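Local structure of nucleoporin nup120 (Schizosaccharomyces pombe, 4GQ2) at residues A[817-821]-A[845-849]; A[863-869]-A[895-899]; A[882-886]-A[901-906]; A[890-894]-A[928-934]. The protein serves as a structural component of the nuclear pore complex, belonging to the npc107-120 complex and interacting with nup107. Residues are numbered along the deposited sequence.

How the interactions relate
All four interactions lie in the C-terminal helical repeats. Interaction 1 comes first, closing a loop between helices 812-822 and 840-852 before the others open; it meets interaction 2 where Ala847 CB lies 3.3 Å from Phe863 CE1. The other three interleave. Interaction 2 runs from the end of helix 856-864 to helix 895-909; interaction 3 starts within that span, on helix 881-889, and ends farther along helix 895-909; interaction 4 starts just before helix 895-909 and ends at the start of helix 932-949. Phe883 joins interactions 3 and 2, with CE2 3.2 Å from Leu868 O. Interactions 1 and 4 stay about 17 Å apart at their nearest atoms.

Interaction 1: A[817-821]-A[845-849]; sequences VEKLF and LKALI
Both segments are turns inside longer α-helices, 817-821 in helix 812-822 and 845-849 in helix 840-852. The short axes run in roughly the same direction, 33° apart, and come no closer than 11.1 Å, a wide spacing that side chains must fill. Glu818 faces Leu845 (CA to CA 7.1 Å) and Phe821 faces Ile849 (7.5 Å). Backbone bonds Phe821 N to Val817 O (2.9 Å) and Ile849 N to Leu845 O (3.0 Å) keep each turn helical.

The contact across the gap is apolar, without a hydrogen bond. Phe821 (chi1 t, chi2 83°) reaches over between Leu845, Leu848 and Ile849: its CZ is 3.6 Å from Leu848 CB, its CD1 3.9 Å from Ile849 CG1 and its CG 4.0 Å from Leu845 CD1. Val817 (t) sets CG1 3.7 Å from Ile849 CD1 and 3.8 Å from Leu845 CD2. Leu845 (t, p) also brings CD2 within 3.7 Å of Glu818 N.

The Glu818 carboxylate turns away and accepts from Val879 N through OE2. Helix 826-832, intervening in sequence, lines the same core with Cys829, touching Val817 and Ile849. Such near-parallel packing of helices two apart in sequence is characteristic of an α-helical repeat solenoid.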
loop_
_atom_site.group_PDB
_atom_site.type_symbol
_atom_site.label_atom_id
_atom_site.label_comp_id
_atom_site.label_asym_id
_atom_site.label_seq_id
_atom_site.Cartn_x
_atom_site.Cartn_y
_atom_site.Cartn_z
ATOM N N VAL A 817 -7.110 -12.334 5.035
ATOM C CA VAL A 817 -7.826 -11.454 5.972
ATOM C C VAL A 817 -7.932 -12.071 7.371
ATOM O O VAL A 817 -7.767 -11.367 8.386
ATOM C CB VAL A 817 -9.226 -11.059 5.445
ATOM C CG1 VAL A 817 -9.991 -10.248 6.477
ATOM C CG2 VAL A 817 -9.105 -10.266 4.153
ATOM N N GLU A 818 -8.171 -13.382 7.420
ATOM C CA GLU A 818 -8.289 -14.098 8.693
ATOM C C GLU A 818 -6.993 -13.979 9.495
ATOM O O GLU A 818 -7.030 -13.733 10.700
ATOM C CB GLU A 818 -8.682 -15.566 8.470
ATOM C CG GLU A 818 -9.226 -16.281 9.704
ATOM C CD GLU A 818 -8.189 -17.122 10.434
ATOM O OE1 GLU A 818 -7.052 -17.263 9.936
ATOM O OE2 GLU A 818 -8.514 -17.659 11.513
ATOM N N LYS A 819 -5.855 -14.114 8.815
ATOM C CA LYS A 819 -4.549 -13.968 9.467
ATOM C C LYS A 819 -4.297 -12.544 9.940
ATOM O O LYS A 819 -3.765 -12.325 11.037
ATOM C CB LYS A 819 -3.420 -14.420 8.547
ATOM C CG LYS A 819 -3.268 -15.927 8.432
ATOM C CD LYS A 819 -2.823 -16.541 9.754
ATOM C CE LYS A 819 -2.501 -18.019 9.605
ATOM N NZ LYS A 819 -3.611 -18.772 8.959
ATOM N N LEU A 820 -4.683 -11.576 9.115
ATOM C CA LEU A 820 -4.552 -10.166 9.484
ATOM C C LEU A 820 -5.350 -9.905 10.757
ATOM O O LEU A 820 -4.884 -9.209 11.664
ATOM C CB LEU A 820 -5.018 -9.245 8.346
ATOM C CG LEU A 820 -4.079 -9.068 7.141
ATOM C CD1 LEU A 820 -4.777 -8.341 5.993
ATOM C CD2 LEU A 820 -2.818 -8.321 7.546
ATOM N N PHE A 821 -6.543 -10.495 10.813
ATOM C CA PHE A 821 -7.421 -10.355 11.956
ATOM C C PHE A 821 -6.750 -10.903 13.204
ATOM O O PHE A 821 -6.639 -10.194 14.204
ATOM C CB PHE A 821 -8.773 -11.034 11.711
ATOM C CG PHE A 821 -9.778 -10.756 12.788
ATOM C CD1 PHE A 821 -10.532 -9.585 12.764
ATOM C CD2 PHE A 821 -9.954 -11.651 13.846
ATOM C CE1 PHE A 821 -11.455 -9.316 13.764
ATOM C CE2 PHE A 821 -10.874 -11.383 14.852
ATOM C CZ PHE A 821 -11.627 -10.214 14.809
ATOM N N LEU A 845 -16.425 -13.894 9.541
ATOM C CA LEU A 845 -15.262 -13.020 9.688
ATOM C C LEU A 845 -15.615 -11.553 9.399
ATOM O O LEU A 845 -15.114 -10.659 10.079
ATOM C CB LEU A 845 -14.090 -13.511 8.830
ATOM C CG LEU A 845 -12.771 -12.733 8.831
ATOM C CD1 LEU A 845 -12.045 -12.789 10.175
ATOM C CD2 LEU A 845 -11.900 -13.281 7.709
ATOM N N LYS A 846 -16.479 -11.306 8.411
ATOM C CA LYS A 846 -17.027 -9.958 8.192
ATOM C C LYS A 846 -17.624 -9.429 9.498
ATOM O O LYS A 846 -17.386 -8.288 9.880
ATOM C CB LYS A 846 -18.103 -9.961 7.106
ATOM C CG LYS A 846 -17.592 -10.254 5.706
ATOM C CD LYS A 846 -18.672 -10.062 4.648
ATOM C CE LYS A 846 -19.079 -8.603 4.513
ATOM N NZ LYS A 846 -19.869 -8.360 3.272
ATOM N N ALA A 847 -18.369 -10.284 10.192
ATOM C CA ALA A 847 -18.999 -9.919 11.451
ATOM C C ALA A 847 -17.988 -9.554 12.543
ATOM O O ALA A 847 -18.138 -8.539 13.227
ATOM C CB ALA A 847 -19.923 -11.035 11.914
ATOM N N LEU A 848 -16.956 -10.378 12.701
ATOM C CA LEU A 848 -15.901 -10.085 13.665
ATOM C C LEU A 848 -15.179 -8.771 13.369
ATOM O O LEU A 848 -14.849 -8.029 14.287
ATOM C CB LEU A 848 -14.880 -11.212 13.707
ATOM C CG LEU A 848 -15.300 -12.610 14.151
ATOM C CD1 LEU A 848 -14.090 -13.496 13.980
ATOM C CD2 LEU A 848 -15.786 -12.630 15.594
ATOM N N ILE A 849 -14.918 -8.503 12.088
ATOM C CA ILE A 849 -14.232 -7.282 11.676
ATOM C C ILE A 849 -15.109 -6.069 12.024
ATOM O O ILE A 849 -14.646 -5.125 12.667
ATOM C CB ILE A 849 -13.893 -7.290 10.164
ATOM C CG1 ILE A 849 -12.849 -8.365 9.847
ATOM C CG2 ILE A 849 -13.394 -5.919 9.710
ATOM C CD1 ILE A 849 -12.882 -8.834 8.401
#

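Interaction 2: A[863-869]-A[895-899]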
loop_
_atom_site.group_PDB
_atom_site.type_symbol
_atom_site.label_atom_id
_atom_site.label_comp_id
_atom_site.label_asym_id
_atom_site.label_seq_id
_atom_site.Cartn_x
_atom_site.Cartn_y
_atom_site.Cartn_z
ATOM N N PHE A 863 -23.811 -11.780 11.454
ATOM C CA PHE A 863 -23.985 -12.920 12.356
ATOM C C PHE A 863 -25.272 -13.715 12.090
ATOM O O PHE A 863 -25.285 -14.932 12.228
ATOM C CB PHE A 863 -23.985 -12.460 13.819
ATOM C CG PHE A 863 -22.615 -12.207 14.396
ATOM C CD1 PHE A 863 -21.543 -13.050 14.106
ATOM C CD2 PHE A 863 -22.405 -11.138 15.262
ATOM C CE1 PHE A 863 -20.284 -12.815 14.649
ATOM C CE2 PHE A 863 -21.153 -10.898 15.811
ATOM C CZ PHE A 863 -20.088 -11.737 15.503
ATOM N N LYS A 864 -26.346 -13.024 11.721
ATOM C CA LYS A 864 -27.651 -13.666 11.515
ATOM C C LYS A 864 -27.899 -14.142 10.085
ATOM O O LYS A 864 -28.901 -14.807 9.826
ATOM C CB LYS A 864 -28.785 -12.728 11.914
ATOM C CG LYS A 864 -28.816 -12.331 13.380
ATOM C CD LYS A 864 -30.066 -11.505 13.679
ATOM C CE LYS A 864 -30.122 -11.095 15.142
ATOM N NZ LYS A 864 -31.359 -10.315 15.433
ATOM N N THR A 865 -27.011 -13.803 9.158
ATOM C CA THR A 865 -27.155 -14.273 7.780
ATOM C C THR A 865 -26.162 -15.392 7.486
ATOM O O THR A 865 -25.972 -15.779 6.337
ATOM C CB THR A 865 -26.997 -13.135 6.750
ATOM O OG1 THR A 865 -25.712 -12.529 6.910
ATOM C CG2 THR A 865 -28.080 -12.066 6.940
ATOM N N THR A 866 -25.523 -15.902 8.536
ATOM C CA THR A 866 -24.594 -17.025 8.410
ATOM C C THR A 866 -24.686 -17.956 9.611
ATOM O O THR A 866 -25.362 -17.654 10.595
ATOM C CB THR A 866 -23.129 -16.563 8.238
ATOM O OG1 THR A 866 -22.313 -17.692 7.897
ATOM C CG2 THR A 866 -22.581 -15.942 9.519
ATOM N N SER A 867 -23.993 -19.087 9.514
ATOM C CA SER A 867 -23.931 -20.072 10.580
ATOM C C SER A 867 -22.609 -20.820 10.489
ATOM O O SER A 867 -22.101 -21.053 9.395
ATOM C CB SER A 867 -25.092 -21.060 10.449
ATOM O OG SER A 867 -25.066 -22.009 11.499
ATOM N N LEU A 868 -22.060 -21.189 11.641
ATOM C CA LEU A 868 -20.857 -22.013 11.712
ATOM C C LEU A 868 -21.173 -23.517 11.882
ATOM O O LEU A 868 -20.298 -24.319 12.207
ATOM C CB LEU A 868 -19.964 -21.512 12.850
ATOM C CG LEU A 868 -18.714 -20.663 12.558
ATOM C CD1 LEU A 868 -18.710 -19.984 11.198
ATOM C CD2 LEU A 868 -18.477 -19.651 13.662
ATOM N N VAL A 869 -22.424 -23.892 11.631
ATOM C CA VAL A 869 -22.914 -25.258 11.887
ATOM C C VAL A 869 -22.101 -26.366 11.192
ATOM O O VAL A 869 -21.946 -27.462 11.732
ATOM C CB VAL A 869 -24.436 -25.357 11.600
ATOM C CG1 VAL A 869 -24.845 -26.736 11.102
ATOM C CG2 VAL A 869 -25.221 -24.976 12.843
ATOM N N LEU A 895 -25.869 -27.746 17.144
ATOM C CA LEU A 895 -24.836 -26.838 16.672
ATOM C C LEU A 895 -25.358 -25.412 16.470
ATOM O O LEU A 895 -24.653 -24.453 16.771
ATOM C CB LEU A 895 -24.152 -27.398 15.421
ATOM C CG LEU A 895 -23.369 -28.706 15.614
ATOM C CD1 LEU A 895 -22.933 -29.315 14.280
ATOM C CD2 LEU A 895 -22.167 -28.508 16.531
ATOM N N LEU A 896 -26.599 -25.276 16.004
ATOM C CA LEU A 896 -27.212 -23.955 15.873
ATOM C C LEU A 896 -27.141 -23.239 17.207
ATOM O O LEU A 896 -26.651 -22.113 17.281
ATOM C CB LEU A 896 -28.670 -24.032 15.394
ATOM C CG LEU A 896 -29.119 -23.059 14.285
ATOM C CD1 LEU A 896 -30.622 -22.804 14.323
ATOM C CD2 LEU A 896 -28.361 -21.735 14.304
ATOM N N SER A 897 -27.616 -23.912 18.257
ATOM C CA SER A 897 -27.596 -23.372 19.617
ATOM C C SER A 897 -26.190 -23.003 20.064
ATOM O O SER A 897 -25.987 -21.931 20.650
ATOM C CB SER A 897 -28.214 -24.364 20.607
ATOM O OG SER A 897 -29.625 -24.379 20.497
ATOM N N CYS A 898 -25.229 -23.892 19.787
ATOM C CA CYS A 898 -23.813 -23.651 20.104
ATOM C C CYS A 898 -23.315 -22.350 19.478
ATOM O O CYS A 898 -22.630 -21.556 20.128
ATOM C CB CYS A 898 -22.945 -24.821 19.628
ATOM S SG CYS A 898 -23.087 -26.322 20.632
ATOM N N TYR A 899 -23.680 -22.149 18.213
ATOM C CA TYR A 899 -23.347 -20.948 17.466
ATOM C C TYR A 899 -23.958 -19.726 18.144
ATOM O O TYR A 899 -23.250 -18.756 18.422
ATOM C CB TYR A 899 -23.803 -21.097 16.003
ATOM C CG TYR A 899 -23.629 -19.862 15.133
ATOM C CD1 TYR A 899 -22.358 -19.401 14.787
ATOM C CD2 TYR A 899 -24.744 -19.169 14.633
ATOM C CE1 TYR A 899 -22.200 -18.283 13.984
ATOM C CE2 TYR A 899 -24.598 -18.052 13.830
ATOM C CZ TYR A 899 -23.321 -17.609 13.514
ATOM O OH TYR A 899 -23.154 -16.498 12.721
#
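This contact lies in the C-terminal helical repeat region, assigned by sequence to HEAT repeats, where the linker leaving helix 856-864 runs past the first turn of helix 895-909. Its centre is Tyr899, whose t rotamer carries the ring out from the helix and against the linker backbone. The phenol finishes on the last turn of helix 856-864: Tyr899 OH donates a hydrogen bond to Phe863 O at 2.7 Å. Phe863 meets the same hydroxyl with the edge of its ring, CD1 to Tyr899 OH 4.0 Å.

The linker is extended at Thr866 and Ser867, and Ser867 lays its CA over one face of the Tyr899 ring, a CH-pi contact 4.0 Å from the centroid and 17° off the normal. Over that face also lies Leu868 N, 3.6 Å from Tyr899 CD1, while Leu868 CB packs 3.7 Å from the same CD1. Ser867 OG accepts from Val869 N at 3.2 Å, an ST turn that bends the linker beside the helix start. There Val869 CG2 lies 3.7 Å from Leu895 CB and 3.5 Å from Leu896 N, and Val869 O is 3.3 Å from Leu895 CD1.

Tyr844 of helix 840-852 touches both Phe863 and Leu868, while Phe883 of helix 881-889 packs on Leu868, Cys898 and Tyr899, so the linker and the start of helix 895-909 share a core with both helices.

Interaction 3: A[882-886]-A[901-906]; sequences EFQEI and LHLSKK
Two helical turns, 882-886 of helix 881-889 and 901-906 of helix 895-909, cross at 131°, antiparallel in sense but strongly oblique, with short axes 9.9 Å apart at closest approach; the two helices follow each other in the chain. Phe883 and His902 mark the closest backbone approach, CA to CA 5.7 Å. His902 (chi1 t) points into the interface, and Phe883 CB sits over its ring face in a CH-pi contact, 4.2 Å from the centroid and 14° off the normal. Phe883 itself is t, with its ring leading away from the second helix. Ile886 (m, t) fills the other end: CD1 is 3.9 Å from His902 CA and 4.0 Å from Lys905 CD, and CG2 is 4.1 Å from Leu901 CD1. Glu882 (m, t) and Lys906 (t, p, then extended) bridge the helices by a salt bridge, Lys906 NZ donating to Glu882 OE1 at 3.2 Å; Glu909 is a second partner of this lysine. Beyond the pair, helix 932-949 packs on Leu901 and Lys905, and helix 913-925 on Leu903 and Ser904.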
loop_
_atom_site.group_PDB
_atom_site.type_symbol
_atom_site.label_atom_id
_atom_site.label_comp_id
_atom_site.label_asym_id
_atom_site.label_seq_id
_atom_site.Cartn_x
_atom_site.Cartn_y
_atom_site.Cartn_z
ATOM N N GLU A 882 -13.031 -20.542 19.498
ATOM C CA GLU A 882 -14.027 -20.292 20.546
ATOM C C GLU A 882 -15.346 -21.023 20.282
ATOM O O GLU A 882 -15.945 -21.581 21.197
ATOM C CB GLU A 882 -14.269 -18.794 20.747
ATOM C CG GLU A 882 -13.116 -18.072 21.434
ATOM C CD GLU A 882 -13.344 -16.575 21.596
ATOM O OE1 GLU A 882 -14.113 -15.975 20.813
ATOM O OE2 GLU A 882 -12.743 -15.986 22.515
ATOM N N PHE A 883 -15.783 -21.022 19.027
ATOM C CA PHE A 883 -16.972 -21.753 18.646
ATOM C C PHE A 883 -16.762 -23.253 18.789
ATOM O O PHE A 883 -17.638 -23.962 19.291
ATOM C CB PHE A 883 -17.388 -21.454 17.208
ATOM C CG PHE A 883 -18.455 -22.380 16.699
ATOM C CD1 PHE A 883 -19.725 -22.383 17.277
ATOM C CD2 PHE A 883 -18.187 -23.271 15.667
ATOM C CE1 PHE A 883 -20.702 -23.258 16.830
ATOM C CE2 PHE A 883 -19.163 -24.137 15.211
ATOM C CZ PHE A 883 -20.421 -24.133 15.792
ATOM N N GLN A 884 -15.608 -23.728 18.328
ATOM C CA GLN A 884 -15.308 -25.158 18.313
ATOM C C GLN A 884 -15.085 -25.751 19.702
ATOM O O GLN A 884 -15.312 -26.944 19.905
ATOM C CB GLN A 884 -14.115 -25.446 17.410
ATOM C CG GLN A 884 -14.468 -25.406 15.939
ATOM C CD GLN A 884 -13.245 -25.464 15.053
ATOM O OE1 GLN A 884 -12.133 -25.186 15.499
ATOM N NE2 GLN A 884 -13.445 -25.825 13.787
ATOM N N GLU A 885 -14.643 -24.921 20.646
ATOM C CA GLU A 885 -14.495 -25.343 22.039
ATOM C C GLU A 885 -15.862 -25.659 22.639
ATOM O O GLU A 885 -16.022 -26.650 23.362
ATOM C CB GLU A 885 -13.793 -24.265 22.862
ATOM C CG GLU A 885 -12.281 -24.251 22.707
ATOM C CD GLU A 885 -11.617 -23.072 23.399
ATOM O OE1 GLU A 885 -12.327 -22.234 24.000
ATOM O OE2 GLU A 885 -10.374 -22.983 23.333
ATOM N N ILE A 886 -16.832 -24.805 22.325
ATOM C CA ILE A 886 -18.219 -24.992 22.730
ATOM C C ILE A 886 -18.826 -26.213 22.031
ATOM O O ILE A 886 -19.510 -27.014 22.667
ATOM C CB ILE A 886 -19.049 -23.711 22.484
ATOM C CG1 ILE A 886 -18.636 -22.621 23.490
ATOM C CG2 ILE A 886 -20.548 -23.993 22.578
ATOM C CD1 ILE A 886 -19.124 -21.223 23.154
ATOM N N LEU A 901 -25.007 -19.480 21.251
ATOM C CA LEU A 901 -24.308 -19.356 22.537
ATOM C C LEU A 901 -22.974 -18.633 22.355
ATOM O O LEU A 901 -22.650 -17.704 23.104
ATOM C CB LEU A 901 -24.045 -20.728 23.171
ATOM C CG LEU A 901 -24.080 -20.905 24.704
ATOM C CD1 LEU A 901 -23.133 -22.023 25.139
ATOM C CD2 LEU A 901 -23.800 -19.638 25.508
ATOM N N HIS A 902 -22.196 -19.071 21.368
ATOM C CA HIS A 902 -20.931 -18.419 21.068
ATOM C C HIS A 902 -21.111 -16.956 20.767
ATOM O O HIS A 902 -20.391 -16.114 21.293
ATOM C CB HIS A 902 -20.237 -19.100 19.907
ATOM C CG HIS A 902 -19.033 -18.350 19.415
ATOM N ND1 HIS A 902 -18.967 -17.819 18.183
ATOM C CD2 HIS A 902 -17.839 -18.025 20.048
ATOM C CE1 HIS A 902 -17.786 -17.202 18.029
ATOM N NE2 HIS A 902 -17.098 -17.324 19.171
ATOM N N LEU A 903 -22.082 -16.645 19.919
ATOM C CA LEU A 903 -22.397 -15.263 19.589
ATOM C C LEU A 903 -22.761 -14.451 20.817
ATOM O O LEU A 903 -22.256 -13.344 21.003
ATOM C CB LEU A 903 -23.518 -15.196 18.556
ATOM C CG LEU A 903 -23.098 -15.693 17.175
ATOM C CD1 LEU A 903 -24.093 -15.209 16.133
ATOM C CD2 LEU A 903 -21.695 -15.219 16.845
ATOM N N SER A 904 -23.616 -15.017 21.664
ATOM C CA SER A 904 -24.005 -14.372 22.913
ATOM C C SER A 904 -22.792 -13.932 23.730
ATOM O O SER A 904 -22.691 -12.765 24.116
ATOM C CB SER A 904 -24.884 -15.302 23.744
ATOM O OG SER A 904 -25.311 -14.643 24.917
ATOM N N LYS A 905 -21.868 -14.864 23.967
ATOM C CA LYS A 905 -20.659 -14.588 24.752
ATOM C C LYS A 905 -19.765 -13.568 24.046
ATOM O O LYS A 905 -19.044 -12.813 24.702
ATOM C CB LYS A 905 -19.860 -15.878 25.020
ATOM C CG LYS A 905 -20.574 -16.927 25.866
ATOM C CD LYS A 905 -19.952 -18.309 25.698
ATOM C CE LYS A 905 -19.037 -18.687 26.856
ATOM N NZ LYS A 905 -19.810 -19.229 28.012
ATOM N N LYS A 906 -19.813 -13.555 22.712
ATOM C CA LYS A 906 -18.968 -12.664 21.924
ATOM C C LYS A 906 -19.501 -11.234 21.943
ATOM O O LYS A 906 -18.743 -10.290 22.135
ATOM C CB LYS A 906 -18.809 -13.165 20.484
ATOM C CG LYS A 906 -17.621 -12.566 19.747
ATOM C CD LYS A 906 -16.332 -13.245 20.176
ATOM C CE LYS A 906 -15.116 -12.395 19.867
ATOM N NZ LYS A 906 -13.998 -12.766 20.776
#

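Interaction 4: A[890-894]-A[928-934]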
loop_
_atom_site.group_PDB
_atom_site.type_symbol
_atom_site.label_atom_id
_atom_site.label_comp_id
_atom_site.label_asym_id
_atom_site.label_seq_id
_atom_site.Cartn_x
_atom_site.Cartn_y
_atom_site.Cartn_z
ATOM N N TYR A 890 -20.108 -29.843 23.934
ATOM C CA TYR A 890 -21.462 -30.386 23.812
ATOM C C TYR A 890 -21.614 -31.432 22.698
ATOM O O TYR A 890 -22.679 -31.566 22.081
ATOM C CB TYR A 890 -22.481 -29.238 23.753
ATOM C CG TYR A 890 -22.254 -28.262 24.902
ATOM C CD1 TYR A 890 -22.309 -28.698 26.231
ATOM C CD2 TYR A 890 -21.943 -26.922 24.667
ATOM C CE1 TYR A 890 -22.077 -27.831 27.287
ATOM C CE2 TYR A 890 -21.714 -26.043 25.720
ATOM C CZ TYR A 890 -21.785 -26.503 27.028
ATOM O OH TYR A 890 -21.563 -25.644 28.083
ATOM N N HIS A 891 -20.524 -32.171 22.460
ATOM C CA HIS A 891 -20.493 -33.361 21.586
ATOM C C HIS A 891 -20.998 -33.126 20.188
ATOM O O HIS A 891 -21.717 -33.963 19.628
ATOM C CB HIS A 891 -21.243 -34.525 22.237
ATOM C CG HIS A 891 -21.113 -34.562 23.740
ATOM N ND1 HIS A 891 -20.006 -35.007 24.361
ATOM C CD2 HIS A 891 -21.993 -34.161 24.744
ATOM C CE1 HIS A 891 -20.169 -34.908 25.694
ATOM N NE2 HIS A 891 -21.386 -34.390 25.927
ATOM N N HIS A 892 -20.631 -31.978 19.620
ATOM C CA HIS A 892 -21.016 -31.608 18.255
ATOM C C HIS A 892 -22.473 -31.861 17.955
ATOM O O HIS A 892 -22.844 -32.293 16.859
ATOM C CB HIS A 892 -20.080 -32.257 17.238
ATOM C CG HIS A 892 -18.627 -31.908 17.458
ATOM N ND1 HIS A 892 -17.983 -30.989 16.717
ATOM C CD2 HIS A 892 -17.712 -32.362 18.404
ATOM C CE1 HIS A 892 -16.714 -30.874 17.151
ATOM N NE2 HIS A 892 -16.549 -31.715 18.184
ATOM N N GLN A 893 -23.307 -31.560 18.948
ATOM C CA GLN A 893 -24.751 -31.696 18.854
ATOM C C GLN A 893 -25.351 -30.340 19.169
ATOM O O GLN A 893 -24.737 -29.542 19.890
ATOM C CB GLN A 893 -25.241 -32.695 19.900
ATOM C CG GLN A 893 -26.183 -33.760 19.372
ATOM C CD GLN A 893 -25.473 -35.073 19.107
ATOM O OE1 GLN A 893 -25.761 -36.079 19.754
ATOM N NE2 GLN A 893 -24.530 -35.069 18.164
ATOM N N ASN A 894 -26.552 -30.090 18.643
ATOM C CA ASN A 894 -27.242 -28.809 18.814
ATOM C C ASN A 894 -26.340 -27.662 18.379
ATOM O O ASN A 894 -26.063 -26.735 19.147
ATOM C CB ASN A 894 -27.677 -28.607 20.270
ATOM C CG ASN A 894 -28.815 -29.519 20.683
ATOM O OD1 ASN A 894 -29.832 -29.616 19.999
ATOM N ND2 ASN A 894 -28.661 -30.165 21.832
ATOM N N GLU A 928 -32.405 -28.747 19.496
ATOM C CA GLU A 928 -33.130 -29.787 18.765
ATOM C C GLU A 928 -33.061 -31.147 19.476
ATOM O O GLU A 928 -33.843 -32.050 19.182
ATOM C CB GLU A 928 -32.612 -29.890 17.325
ATOM C CG GLU A 928 -31.199 -30.446 17.199
ATOM C CD GLU A 928 -30.579 -30.207 15.834
ATOM O OE1 GLU A 928 -31.321 -29.881 14.879
ATOM O OE2 GLU A 928 -29.342 -30.352 15.716
ATOM N N THR A 929 -32.131 -31.265 20.421
ATOM C CA THR A 929 -31.821 -32.524 21.092
ATOM C C THR A 929 -31.505 -32.259 22.563
ATOM O O THR A 929 -30.827 -31.286 22.890
ATOM C CB THR A 929 -30.636 -33.226 20.392
ATOM O OG1 THR A 929 -31.100 -33.824 19.177
ATOM C CG2 THR A 929 -30.002 -34.307 21.268
ATOM N N ASP A 930 -32.005 -33.127 23.440
ATOM C CA ASP A 930 -31.805 -32.997 24.885
ATOM C C ASP A 930 -30.332 -33.036 25.282
ATOM O O ASP A 930 -29.592 -33.938 24.889
ATOM C CB ASP A 930 -32.586 -34.076 25.640
ATOM C CG ASP A 930 -34.089 -33.956 25.435
ATOM O OD1 ASP A 930 -34.553 -34.090 24.281
ATOM O OD2 ASP A 930 -34.810 -33.727 26.428
ATOM N N ASP A 931 -29.928 -32.018 26.036
ATOM C CA ASP A 931 -28.595 -31.901 26.620
ATOM C C ASP A 931 -28.760 -30.989 27.830
ATOM O O ASP A 931 -29.001 -29.787 27.683
ATOM C CB ASP A 931 -27.603 -31.297 25.609
ATOM C CG ASP A 931 -26.149 -31.344 26.088
ATOM O OD1 ASP A 931 -25.867 -31.011 27.263
ATOM O OD2 ASP A 931 -25.272 -31.695 25.268
ATOM N N GLU A 932 -28.658 -31.563 29.023
ATOM C CA GLU A 932 -28.858 -30.799 30.252
ATOM C C GLU A 932 -27.699 -29.830 30.468
ATOM O O GLU A 932 -27.895 -28.691 30.899
ATOM C CB GLU A 932 -29.019 -31.737 31.458
ATOM C CG GLU A 932 -29.554 -31.057 32.714
ATOM C CD GLU A 932 -29.603 -31.971 33.928
ATOM O OE1 GLU A 932 -28.801 -32.931 34.009
ATOM O OE2 GLU A 932 -30.448 -31.719 34.816
ATOM N N ASP A 933 -26.493 -30.294 30.155
ATOM C CA ASP A 933 -25.293 -29.488 30.337
ATOM C C ASP A 933 -25.342 -28.249 29.462
ATOM O O ASP A 933 -24.916 -27.162 29.879
ATOM C CB ASP A 933 -24.038 -30.310 30.037
ATOM C CG ASP A 933 -23.858 -31.469 31.003
ATOM O OD1 ASP A 933 -23.866 -31.233 32.234
ATOM O OD2 ASP A 933 -23.706 -32.617 30.527
ATOM N N LEU A 934 -25.874 -28.420 28.253
ATOM C CA LEU A 934 -26.028 -27.317 27.316
ATOM C C LEU A 934 -27.131 -26.373 27.777
ATOM O O LEU A 934 -26.948 -25.154 27.764
ATOM C CB LEU A 934 -26.302 -27.839 25.907
ATOM C CG LEU A 934 -26.619 -26.848 24.784
ATOM C CD1 LEU A 934 -25.590 -25.725 24.675
ATOM C CD2 LEU A 934 -26.725 -27.623 23.478
HETATM O O HOH W 1 -23.406 -32.765 27.077
#
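Two interhelical connections meet here, the turn from helix 881-889 into helix 895-909 and the loop that leads into helix 932-949. Asn894, at the N-cap position of helix 895-909, spends its side chain on the other loop: OD1 accepts from Glu928 N (2.8 Å) and Thr929 N (2.9 Å), and ND2 donates to Thr929 O (2.7 Å). Its CB also lies 3.5 Å from Leu934 CD2. Asp931 caps helix 932-949, its OD1 accepting from Leu934 N at 2.8 Å. The Leu934 side chain then covers a face of Tyr890, with CD1 4.2 Å from the ring centroid, a CH-pi contact. His891, with positive phi, is the C-prime residue of the Schellman motif that ends helix 881-889. A water donates to Asp931 OD2 (2.8 Å) and weakly joins His891 NE2 (2.8 Å). Cys898, one turn into helix 895-909, touches Tyr890 and Gln893, while His892 reaches back to Ser872 and His873 in the linker preceding helix 881-889.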